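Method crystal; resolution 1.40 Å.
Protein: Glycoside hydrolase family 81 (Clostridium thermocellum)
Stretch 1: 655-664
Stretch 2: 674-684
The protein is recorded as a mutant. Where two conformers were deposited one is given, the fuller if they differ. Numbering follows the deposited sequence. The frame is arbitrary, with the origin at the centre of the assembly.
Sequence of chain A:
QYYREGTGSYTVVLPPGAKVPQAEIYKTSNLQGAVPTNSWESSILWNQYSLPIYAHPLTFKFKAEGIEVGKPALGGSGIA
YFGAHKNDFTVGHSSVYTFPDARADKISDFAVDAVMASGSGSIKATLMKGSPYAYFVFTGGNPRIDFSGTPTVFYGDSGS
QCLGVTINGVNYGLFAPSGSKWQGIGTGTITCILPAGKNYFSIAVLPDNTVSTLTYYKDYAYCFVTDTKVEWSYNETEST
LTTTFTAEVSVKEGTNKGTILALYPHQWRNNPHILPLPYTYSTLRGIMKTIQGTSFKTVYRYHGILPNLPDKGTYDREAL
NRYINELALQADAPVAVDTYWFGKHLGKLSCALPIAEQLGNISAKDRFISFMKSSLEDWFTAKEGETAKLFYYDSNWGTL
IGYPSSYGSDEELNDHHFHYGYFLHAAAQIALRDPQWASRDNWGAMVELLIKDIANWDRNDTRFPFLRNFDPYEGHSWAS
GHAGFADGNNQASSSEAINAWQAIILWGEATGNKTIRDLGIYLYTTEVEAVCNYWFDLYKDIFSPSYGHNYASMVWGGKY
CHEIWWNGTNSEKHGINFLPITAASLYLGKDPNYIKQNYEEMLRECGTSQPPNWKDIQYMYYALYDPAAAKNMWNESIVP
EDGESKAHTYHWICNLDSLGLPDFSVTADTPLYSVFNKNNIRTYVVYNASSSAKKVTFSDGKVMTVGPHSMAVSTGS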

ATOM      1  N   ASN A 655      20.798 -14.846 -15.781  1.00 14.69           N
ATOM      2  CA  ASN A 655      21.436 -13.544 -15.590  1.00 15.17           C
ATOM      3  C   ASN A 655      21.995 -13.396 -14.172  1.00 14.68           C
ATOM      4  O   ASN A 655      23.109 -12.893 -13.989  1.00 16.17           O
ATOM      5  N   LEU A 656      21.245 -13.813 -13.148  1.00 15.39           N
ATOM      6  CA  LEU A 656      21.802 -13.732 -11.792  1.00 15.40           C
ATOM      7  C   LEU A 656      23.031 -14.632 -11.616  1.00 14.81           C
ATOM      8  O   LEU A 656      23.982 -14.284 -10.938  1.00 16.36           O
ATOM      9  N   ASP A 657      23.011 -15.771 -12.313  1.00 15.29           N
ATOM     10  CA  ASP A 657      24.149 -16.696 -12.350  1.00 17.40           C
ATOM     11  C   ASP A 657      25.439 -16.016 -12.859  1.00 16.86           C
ATOM     12  O   ASP A 657      26.525 -16.252 -12.320  1.00 20.52           O
ATOM     13  N   SER A 658      25.285 -15.126 -13.850  1.00 16.61           N
ATOM     14  CA  SER A 658      26.388 -14.406 -14.435  0.65 17.66           C
ATOM     15  C   SER A 658      26.755 -13.118 -13.688  1.00 17.30           C
ATOM     16  O   SER A 658      27.941 -12.837 -13.438  1.00 19.08           O
ATOM     17  N   LEU A 659      25.736 -12.325 -13.380  1.00 16.79           N
ATOM     18  CA  LEU A 659      25.911 -10.973 -12.805  1.00 17.86           C
ATOM     19  C   LEU A 659      26.226 -10.986 -11.326  1.00 16.15           C
ATOM     20  O   LEU A 659      26.925 -10.090 -10.824  1.00 17.55           O
ATOM     21  N   GLY A 660      25.707 -11.977 -10.612  1.00 16.61           N
ATOM     22  CA  GLY A 660      25.720 -11.969  -9.153  1.00 16.81           C
ATOM     23  C   GLY A 660      24.425 -11.450  -8.562  1.00 15.70           C
ATOM     24  O   GLY A 660      23.444 -11.237  -9.258  1.00 17.03           O
ATOM     25  N   LEU A 661      24.439 -11.316  -7.246  1.00 16.62           N
ATOM     26  CA  LEU A 661      23.286 -10.903  -6.489  1.00 15.68           C
ATOM     27  C   LEU A 661      23.177  -9.379  -6.444  1.00 15.58           C
ATOM     28  O   LEU A 661      24.192  -8.668  -6.503  1.00 16.24           O
ATOM     29  N   PRO A 662      21.964  -8.857  -6.268  1.00 14.75           N
ATOM     30  CA  PRO A 662      21.847  -7.400  -6.161  1.00 15.36           C
ATOM     31  C   PRO A 662      22.645  -6.842  -4.970  1.00 15.12           C
ATOM     32  O   PRO A 662      22.607  -7.394  -3.881  1.00 16.59           O
ATOM     33  N   ASP A 663      23.288  -5.719  -5.188  1.00 14.50           N
ATOM     34  CA  ASP A 663      24.144  -5.086  -4.191  1.00 15.22           C
ATOM     35  C   ASP A 663      23.498  -3.759  -3.806  1.00 16.36           C
ATOM     36  O   ASP A 663      23.500  -2.805  -4.586  1.00 18.95           O
ATOM     37  N   PHE A 664      22.951  -3.722  -2.598  1.00 17.12           N
ATOM     38  CA  PHE A 664      22.226  -2.561  -2.092  1.00 18.65           C
ATOM     39  C   PHE A 664      23.112  -1.539  -1.391  1.00 17.91           C
ATOM     40  O   PHE A 664      22.615  -0.574  -0.834  1.00 20.76           O
ATOM     41  N   SER A 674      20.749  -0.789 -11.795  1.00 13.66           N
ATOM     42  CA  SER A 674      20.937  -1.772 -10.716  1.00 14.25           C
ATOM     43  C   SER A 674      22.399  -2.197 -10.681  1.00 15.20           C
ATOM     44  O   SER A 674      23.092  -2.185 -11.726  1.00 15.88           O
ATOM     45  N   VAL A 675      22.852  -2.595  -9.504  1.00 14.14           N
ATOM     46  CA  VAL A 675      24.203  -3.085  -9.301  1.00 15.11           C
ATOM     47  C   VAL A 675      24.138  -4.500  -8.780  1.00 14.27           C
ATOM     48  O   VAL A 675      23.315  -4.825  -7.916  1.00 15.88           O
ATOM     49  N   PHE A 676      24.997  -5.344  -9.338  1.00 14.43           N
ATOM     50  CA  PHE A 676      25.087  -6.760  -9.006  1.00 15.39           C
ATOM     51  C   PHE A 676      26.508  -7.067  -8.533  1.00 16.20           C
ATOM     52  O   PHE A 676      27.463  -6.387  -8.939  1.00 17.74           O
ATOM     53  N   ASN A 677      26.649  -8.096  -7.691  1.00 15.73           N
ATOM     54  CA  ASN A 677      27.930  -8.428  -7.076  1.00 16.77           C
ATOM     55  C   ASN A 677      28.083  -9.938  -7.080  1.00 17.42           C
ATOM     56  O   ASN A 677      27.298 -10.637  -6.430  1.00 17.97           O
ATOM     57  N   LYS A 678      29.061 -10.431  -7.843  0.57 17.74           N
ATOM     58  CA  LYS A 678      29.397 -11.859  -7.901  0.57 19.32           C
ATOM     59  C   LYS A 678      30.785 -12.012  -7.321  0.57 21.71           C
ATOM     60  O   LYS A 678      31.752 -11.548  -7.912  0.57 21.19           O
ATOM     61  N   ASN A 679      30.873 -12.609  -6.130  1.00 23.65           N
ATOM     62  CA  ASN A 679      32.155 -12.848  -5.481  1.00 27.16           C
ATOM     63  C   ASN A 679      33.049 -11.614  -5.457  1.00 26.21           C
ATOM     64  O   ASN A 679      34.236 -11.673  -5.801  1.00 28.15           O
ATOM     65  N   ASN A 680      32.430 -10.503  -5.067  1.00 23.83           N
ATOM     66  CA  ASN A 680      33.095  -9.202  -4.925  1.00 23.83           C
ATOM     67  C   ASN A 680      33.474  -8.480  -6.218  1.00 22.90           C
ATOM     68  O   ASN A 680      34.200  -7.485  -6.165  1.00 29.36           O
ATOM     69  N   ILE A 681      32.964  -8.950  -7.356  1.00 20.03           N
ATOM     70  CA  ILE A 681      33.097  -8.249  -8.639  1.00 20.39           C
ATOM     71  C   ILE A 681      31.741  -7.617  -8.957  1.00 19.27           C
ATOM     72  O   ILE A 681      30.752  -8.348  -9.100  1.00 18.35           O
ATOM     73  N   ARG A 682      31.694  -6.293  -9.085  1.00 18.44           N
ATOM     74  CA  ARG A 682      30.445  -5.594  -9.376  1.00 17.90           C
ATOM     75  C   ARG A 682      30.197  -5.443 -10.864  1.00 16.58           C
ATOM     76  O   ARG A 682      31.121  -5.169 -11.632  1.00 17.61           O
ATOM     77  N   THR A 683      28.941  -5.633 -11.255  1.00 14.94           N
ATOM     78  CA  THR A 683      28.466  -5.292 -12.587  1.00 15.82           C
ATOM     79  C   THR A 683      27.382  -4.224 -12.433  1.00 15.44           C
ATOM     80  O   THR A 683      26.465  -4.339 -11.593  1.00 17.50           O
ATOM     81  N   TYR A 684      27.506  -3.184 -13.236  1.00 15.12           N
ATOM     82  CA  TYR A 684      26.659  -2.010 -13.172  1.00 15.13           C
ATOM     83  C   TYR A 684      25.798  -1.982 -14.423  1.00 15.17           C
ATOM     84  O   TYR A 684      26.328  -2.116 -15.541  1.00 16.14           O
TER

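The most unusual feature is the tight passage at Gly660, where the helix 655-659 ends and the chain turns to run beside strand 674-678. Gly660 has phi 96° and psi -174°. A CB on it would point toward the other stretch and lie 2.3 Å from Asn677 C and 2.4 Å from Lys678 N, a clash with both. The same backbone angles would jam it against the carbonyl O of Leu659. With no side chain, Gly660 CA comes within 3.4 Å of Asn677 O, a CA-H...O contact.

Beyond the glycine, Leu661 and Asn677 form an antiparallel hydrogen-bonded pair. Leu661 N donates to Asn677 O at 3.0 Å, and Asn677 N donates to Leu661 O at 2.8 Å. Their side chains share one face of the sheet. Further along, Asp663 N donates to Val675 O at 2.9 Å. Pro662 points its side chain away, but its CA contacts Val675 O at 3.4 Å.

Phe676 is the apolar centre. Its chi1 is m and its chi2 is 83°. Leu659, m and t, places CD1 over one face of the Phe676 ring in a CH-pi contact, 3.9 Å from the centroid and almost on the ring normal. The CB atoms of Leu659 and Phe676 are 3.8 Å apart. Leu656, also m and t, starts sideways, but its end comes nearer and CD2 lies 4.0 Å from Phe676 CE2. Gly660 O sits at the ring edge, 3.6 Å from Phe676 CD2. The other methyl of Leu659, CD2, meets Thr683 CG2 at 3.7 Å.

Asp663 is the polar centre. It points toward the second stretch with chi1 t. Its OD2 forms a salt bridge with Arg682, accepting from NE at 2.9 Å and from NH2 at 3.0 Å. The same OD2 accepts from Asn677 ND2 at 3.0 Å. One carboxylate oxygen thus gathers three donors. The Arg682 side chain starts sideways, and its extended chi2 and chi3, both t, bring the guanidinium to Asp663.

Lys678 reaches back along the helix end with chi1 to chi3 all t and chi4 p. Its NZ donates to Asp657 O at 2.9 Å.

Two waters complete the contact. Water 1 accepts from Lys678 NZ at 3.0 Å and lies 2.9 Å from Leu656 O. Water 2 donates to Leu659 O at 2.7 Å and to Ile681 O at 2.8 Å, and accepts from Thr683 OG1 at 2.7 Å. It therefore ties the helix end to the second strand of the hairpin.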

ATOM      1  CB  ASN A 655      20.513 -12.394 -15.948  1.00 15.59           C
ATOM      2  CG  ASN A 655      20.676 -11.970 -17.401  1.00 15.45           C
ATOM      3  OD1 ASN A 655      21.736 -11.477 -17.796  1.00 17.64           O
ATOM      4  ND2 ASN A 655      19.641 -12.181 -18.202  1.00 16.14           N
ATOM      5  CB  LEU A 656      20.741 -14.019 -10.724  1.00 16.17           C
ATOM      6  CG  LEU A 656      19.615 -12.977 -10.653  1.00 16.45           C
ATOM      7  CD1 LEU A 656      18.496 -13.472  -9.754  1.00 17.06           C
ATOM      8  CD2 LEU A 656      20.130 -11.637 -10.193  1.00 19.52           C
ATOM      9  CB  ASP A 657      23.772 -17.916 -13.210  1.00 17.35           C
ATOM     10  CG  ASP A 657      24.787 -19.048 -13.130  1.00 19.24           C
ATOM     11  OD1 ASP A 657      25.379 -19.332 -12.058  1.00 19.80           O
ATOM     12  OD2 ASP A 657      24.989 -19.686 -14.168  1.00 21.45           O
ATOM     13  CB  SER A 658      25.991 -14.054 -15.871  0.65 19.79           C
ATOM     14  OG  SER A 658      27.005 -13.323 -16.472  0.65 20.85           O
ATOM     15  CB  LEU A 659      24.640 -10.154 -13.011  1.00 17.82           C
ATOM     16  CG  LEU A 659      24.156  -9.880 -14.447  1.00 19.25           C
ATOM     17  CD1 LEU A 659      22.697  -9.385 -14.429  1.00 19.32           C
ATOM     18  CD2 LEU A 659      24.991  -8.832 -15.128  1.00 20.89           C
ATOM     19  CB  LEU A 661      23.394 -11.462  -5.069  1.00 15.39           C
ATOM     20  CG  LEU A 661      23.574 -12.987  -4.939  1.00 17.42           C
ATOM     21  CD1 LEU A 661      23.522 -13.405  -3.478  1.00 17.88           C
ATOM     22  CD2 LEU A 661      22.490 -13.712  -5.741  1.00 18.24           C
ATOM     23  CB  PRO A 662      20.350  -7.159  -5.975  1.00 16.16           C
ATOM     24  CG  PRO A 662      19.830  -8.458  -5.451  1.00 15.42           C
ATOM     25  CD  PRO A 662      20.657  -9.524  -6.153  1.00 14.74           C
ATOM     26  CB  ASP A 663      25.538  -4.861  -4.768  1.00 15.82           C
ATOM     27  CG  ASP A 663      26.558  -4.419  -3.726  1.00 16.86           C
ATOM     28  OD1 ASP A 663      26.152  -3.790  -2.730  1.00 19.54           O
ATOM     29  OD2 ASP A 663      27.764  -4.691  -3.913  1.00 18.69           O
ATOM     30  CB  PHE A 664      21.124  -3.052  -1.165  1.00 21.97           C
ATOM     31  CG  PHE A 664      20.104  -3.868  -1.882  1.00 25.12           C
ATOM     32  CD1 PHE A 664      19.112  -3.244  -2.628  1.00 29.65           C
ATOM     33  CD2 PHE A 664      20.214  -5.251  -1.935  1.00 24.46           C
ATOM     34  CE1 PHE A 664      18.173  -3.991  -3.326  1.00 33.18           C
ATOM     35  CE2 PHE A 664      19.295  -5.979  -2.630  1.00 24.65           C
ATOM     36  CZ  PHE A 664      18.282  -5.358  -3.321  1.00 27.85           C
ATOM     37  CB  SER A 674      20.007  -2.989 -10.819  1.00 15.58           C
ATOM     38  OG  SER A 674      18.657  -2.644 -10.544  1.00 17.77           O
ATOM     39  CB  VAL A 675      25.003  -2.209  -8.318  1.00 16.26           C
ATOM     40  CG1 VAL A 675      26.457  -2.671  -8.213  1.00 18.02           C
ATOM     41  CG2 VAL A 675      24.935  -0.740  -8.757  1.00 16.84           C
ATOM     42  CB  PHE A 676      24.741  -7.606 -10.240  1.00 15.25           C
ATOM     43  CG  PHE A 676      23.389  -7.314 -10.826  1.00 14.55           C
ATOM     44  CD1 PHE A 676      23.197  -6.247 -11.695  1.00 14.71           C
ATOM     45  CD2 PHE A 676      22.287  -8.077 -10.466  1.00 15.65           C
ATOM     46  CE1 PHE A 676      21.941  -5.964 -12.204  1.00 15.18           C
ATOM     47  CE2 PHE A 676      21.028  -7.791 -10.970  1.00 15.72           C
ATOM     48  CZ  PHE A 676      20.857  -6.736 -11.842  1.00 16.06           C
ATOM     49  CB  ASN A 677      27.954  -7.873  -5.653  1.00 18.27           C
ATOM     50  CG  ASN A 677      29.291  -8.009  -4.975  1.00 19.35           C
ATOM     51  OD1 ASN A 677      30.030  -8.951  -5.217  1.00 21.98           O
ATOM     52  ND2 ASN A 677      29.588  -7.072  -4.076  1.00 21.89           N
ATOM     53  CB  LYS A 678      29.353 -12.380  -9.346  0.57 19.07           C
ATOM     54  CG  LYS A 678      29.462 -13.897  -9.436  0.57 19.90           C
ATOM     55  CD  LYS A 678      29.443 -14.365 -10.871  0.57 20.64           C
ATOM     56  CE  LYS A 678      29.703 -15.859 -10.973  0.57 20.93           C
ATOM     57  NZ  LYS A 678      28.604 -16.684 -10.390  0.57 20.55           N
ATOM     58  CB  ASN A 679      32.867 -14.021  -6.165  1.00 30.34           C
ATOM     59  CG  ASN A 679      32.043 -15.294  -6.131  1.00 38.68           C
ATOM     60  OD1 ASN A 679      31.372 -15.600  -5.129  1.00 42.75           O
ATOM     61  ND2 ASN A 679      32.072 -16.038  -7.222  1.00 43.02           N
ATOM     62  CB  ASN A 680      34.303  -9.292  -3.973  1.00 25.77           C
ATOM     63  CG  ASN A 680      33.918  -9.849  -2.622  1.00 28.90           C
ATOM     64  OD1 ASN A 680      33.013  -9.334  -1.974  1.00 33.14           O
ATOM     65  ND2 ASN A 680      34.611 -10.881  -2.177  1.00 33.77           N
ATOM     66  CB  ILE A 681      33.466  -9.223  -9.787  1.00 22.89           C
ATOM     67  CG1 ILE A 681      34.726 -10.053  -9.462  1.00 27.63           C
ATOM     68  CG2 ILE A 681      33.600  -8.440 -11.082  1.00 25.57           C
ATOM     69  CD1 ILE A 681      35.921  -9.230  -9.108  1.00 30.11           C
ATOM     70  CB  ARG A 682      30.415  -4.217  -8.712  1.00 18.61           C
ATOM     71  CG  ARG A 682      30.156  -4.304  -7.233  1.00 19.72           C
ATOM     72  CD  ARG A 682      30.142  -2.939  -6.581  1.00 19.77           C
ATOM     73  NE  ARG A 682      29.791  -3.121  -5.179  1.00 21.38           N
ATOM     74  CZ  ARG A 682      30.083  -2.293  -4.190  1.00 21.66           C
ATOM     75  NH1 ARG A 682      30.755  -1.162  -4.406  1.00 22.00           N
ATOM     76  NH2 ARG A 682      29.696  -2.626  -2.959  1.00 22.87           N
ATOM     77  CB  THR A 683      27.948  -6.515 -13.371  1.00 17.01           C
ATOM     78  OG1 THR A 683      29.018  -7.447 -13.534  1.00 18.36           O
ATOM     79  CG2 THR A 683      27.435  -6.106 -14.727  1.00 17.99           C
ATOM     80  CB  TYR A 684      27.551  -0.777 -13.122  1.00 15.57           C
ATOM     81  CG  TYR A 684      28.571  -0.770 -12.011  1.00 15.80           C
ATOM     82  CD1 TYR A 684      29.772  -1.439 -12.133  1.00 16.88           C
ATOM     83  CD2 TYR A 684      28.339  -0.068 -10.832  1.00 16.58           C
ATOM     84  CE1 TYR A 684      30.712  -1.444 -11.132  1.00 18.15           C
ATOM     85  CE2 TYR A 684      29.282  -0.062  -9.813  1.00 16.84           C
ATOM     86  CZ  TYR A 684      30.463  -0.756  -9.963  1.00 17.64           C
ATOM     87  OH  TYR A 684      31.414  -0.750  -8.982  1.00 20.62           O
TER
HETATM   88  O   HOH W   1      26.031 -15.486  -9.296  1.00 20.44           O
HETATM   89  O   HOH W   2      29.311  -8.992 -11.384  1.00 17.64           O